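Local coordinates for protein cystathionine beta-lyases/cystathionine gamma-synthases (Corynebacterium glutamicum, PDB 5X5H) that probably catalyses the pyridoxal phosphate-dependent joining of O-succinyl-L-homoserine and L-cysteine into L,L-cystathionine, with release of succinate, in methionine biosynthesis, at residues A317-F320 and C321-K325. Residues are numbered along the deposited sequence; the frame is centred on the assembly and turned at random.
Sequences AKKF and CTSTK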
ATOM      1  N   ALA A 317      -2.534  35.853 -18.164  1.00 20.01           N
ATOM      2  CA  ALA A 317      -2.657  34.840 -17.037  1.00 16.73           C
ATOM      3  C   ALA A 317      -2.587  33.416 -17.619  1.00 20.80           C
ATOM      4  O   ALA A 317      -1.801  32.583 -17.154  1.00 19.19           O
ATOM      5  CB  ALA A 317      -3.856  35.048 -16.280  1.00 17.36           C
ATOM      6  N   LYS A 318      -3.330  33.126 -18.694  1.00 18.98           N
ATOM      7  CA  LYS A 318      -3.331  31.825 -19.285  1.00 19.18           C
ATOM      8  C   LYS A 318      -2.089  31.466 -19.976  1.00 20.17           C
ATOM      9  O   LYS A 318      -1.622  30.322 -19.914  1.00 20.54           O
ATOM     10  CB  LYS A 318      -4.556  31.616 -20.194  1.00 22.29           C
ATOM     11  CG  LYS A 318      -5.825  31.660 -19.464  1.00 22.38           C
ATOM     12  CD  LYS A 318      -6.970  31.460 -20.486  1.00 28.53           C
ATOM     13  CE  LYS A 318      -7.237  29.978 -20.584  1.00 31.93           C
ATOM     14  NZ  LYS A 318      -8.441  29.718 -21.488  1.00 36.88           N
ATOM     15  N   LYS A 319      -1.445  32.430 -20.660  1.00 20.17           N
ATOM     16  CA  LYS A 319      -0.172  32.157 -21.314  1.00 20.81           C
ATOM     17  C   LYS A 319       0.953  31.834 -20.246  1.00 19.44           C
ATOM     18  O   LYS A 319       1.845  30.974 -20.498  1.00 21.36           O
ATOM     19  CB  LYS A 319       0.240  33.370 -22.192  1.00 24.92           C
ATOM     20  CG  LYS A 319       1.537  33.204 -22.949  1.00 28.67           C
ATOM     21  CD  LYS A 319       1.517  31.967 -23.829  1.00 29.81           C
ATOM     22  CE  LYS A 319       2.725  31.788 -24.767  1.00 38.65           C
ATOM     23  NZ  LYS A 319       3.403  33.025 -25.324  1.00 41.17           N
ATOM     24  N   PHE A 320       0.864  32.581 -19.119  1.00 18.98           N
ATOM     25  CA  PHE A 320       1.837  32.314 -18.008  1.00 19.03           C
ATOM     26  C   PHE A 320       1.637  30.845 -17.546  1.00 17.48           C
ATOM     27  O   PHE A 320       2.631  30.132 -17.385  1.00 19.21           O
ATOM     28  CB  PHE A 320       1.665  33.249 -16.915  1.00 17.75           C
ATOM     29  CG  PHE A 320       2.661  33.050 -15.798  1.00 17.70           C
ATOM     30  CD1 PHE A 320       3.975  33.490 -15.910  1.00 18.54           C
ATOM     31  CD2 PHE A 320       2.239  32.403 -14.664  1.00 16.42           C
ATOM     32  CE1 PHE A 320       4.870  33.360 -14.799  1.00 20.10           C
ATOM     33  CE2 PHE A 320       3.129  32.233 -13.587  1.00 17.94           C
ATOM     34  CZ  PHE A 320       4.449  32.671 -13.669  1.00 17.26           C
ATOM     35  N   CYS A 321       0.380  30.469 -17.424  1.00 18.48           N
ATOM     36  CA  CYS A 321       0.059  29.095 -17.034  1.00 19.27           C
ATOM     37  C   CYS A 321       0.653  28.037 -17.937  1.00 20.86           C
ATOM     38  O   CYS A 321       1.054  26.940 -17.427  1.00 20.08           O
ATOM     39  CB  CYS A 321      -1.448  28.909 -16.822  1.00 17.61           C
ATOM     40  SG  CYS A 321      -2.129  29.635 -15.413  1.00 19.99           S
ATOM     41  N   THR A 322       0.717  28.249 -19.242  1.00 18.11           N
ATOM     42  CA  THR A 322       1.241  27.265 -20.153  1.00 18.76           C
ATOM     43  C   THR A 322       2.724  27.439 -20.523  1.00 19.62           C
ATOM     44  O   THR A 322       3.312  26.644 -21.286  1.00 22.11           O
ATOM     45  CB  THR A 322       0.434  27.189 -21.480  1.00 21.06           C
ATOM     46  OG1 THR A 322       0.537  28.482 -22.102  1.00 24.71           O
ATOM     47  CG2 THR A 322      -1.028  26.921 -21.183  1.00 22.20           C
ATOM     48  N   SER A 323       3.403  28.425 -19.918  1.00 18.09           N
ATOM     49  CA  SER A 323       4.790  28.737 -20.222  1.00 18.51           C
ATOM     50  C   SER A 323       5.822  28.183 -19.223  1.00 18.33           C
ATOM     51  O   SER A 323       7.000  28.115 -19.499  1.00 18.91           O
ATOM     52  CB  SER A 323       5.004  30.207 -20.299  1.00 18.28           C
ATOM     53  OG  SER A 323       4.265  30.702 -21.412  1.00 22.20           O
ATOM     54  N   THR A 324       5.351  27.901 -18.006  1.00 18.47           N
ATOM     55  CA  THR A 324       6.263  27.377 -16.988  1.00 18.16           C
ATOM     56  C   THR A 324       6.684  25.972 -17.354  1.00 18.21           C
ATOM     57  O   THR A 324       5.848  25.161 -17.909  1.00 20.11           O
ATOM     58  CB  THR A 324       5.652  27.405 -15.579  1.00 18.40           C
ATOM     59  OG1 THR A 324       4.366  26.750 -15.611  1.00 19.35           O
ATOM     60  CG2 THR A 324       5.516  28.804 -15.117  1.00 17.58           C
ATOM     61  N   LYS A 325       7.924  25.580 -17.066  1.00 16.94           N
ATOM     62  CA  LYS A 325       8.423  24.277 -17.366  1.00 18.70           C
ATOM     63  C   LYS A 325       8.815  23.456 -16.151  1.00 16.97           C
ATOM     64  O   LYS A 325       9.150  22.287 -16.331  1.00 23.91           O
ATOM     65  CB  LYS A 325       9.642  24.419 -18.240  1.00 24.92           C
ATOM     66  CG  LYS A 325       9.333  25.057 -19.591  1.00 34.52           C
ATOM     67  CD  LYS A 325      10.549  25.077 -20.480  1.00 42.56           C
ATOM     68  CE  LYS A 325      11.162  23.694 -20.756  1.00 51.04           C
ATOM     69  NZ  LYS A 325      10.232  22.716 -21.430  1.00 54.92           N
TER
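Ser-323 and Thr-322 both turn their hydroxyls back on the carbonyl of Lys-319, near the C-terminal end of helix 313-323. Ser-323 OG donates to Lys-319 O at 2.6 Å and Thr-322 OG1 at 3.2 Å, from opposite faces of the carbonyl plane, so the oxygen is gripped above and below. For Ser-323 the torsion explains the reach: OG stands beside its own backbone N (chi1 -65°), facing back up the helix. Small hydroxyl residues suit this place, since their short arms can bend back to add side-chain donors to a backbone carbonyl about one turn earlier. Backbone bonds run from Cys-321 N to Ala-317 O (3.0 Å) and, less straight, from Thr-322 N to Lys-318 O, while Ser-323 N bonds to Phe-320 O, three residues back. The chain of Lys-319 crosses that of Thr-322 at about a right angle, its CD lying 4.0 Å from Thr-322 OG1 and its CE 3.8 Å from Ser-323 OG. Its ammonium goes on to the carbonyl of Asn-385, whose side-chain amide also bonds Ser-323 OG. On the buried side, the CG2 methyl of Thr-324 lies over one face of the Phe-320 ring, 4.3 Å above its plane and shifted toward the rim; a flat, apolar ring suits this interior position. Around this stretch of helix 313-323, Phe-320 packs on helix 372-384 and on Leu-340 of strand 339-341, Ala-317 and Cys-321 rest on Val-363 of strand 362-366, and Pro-43 of a second subunit touches Lys-318, Cys-321 and Thr-322.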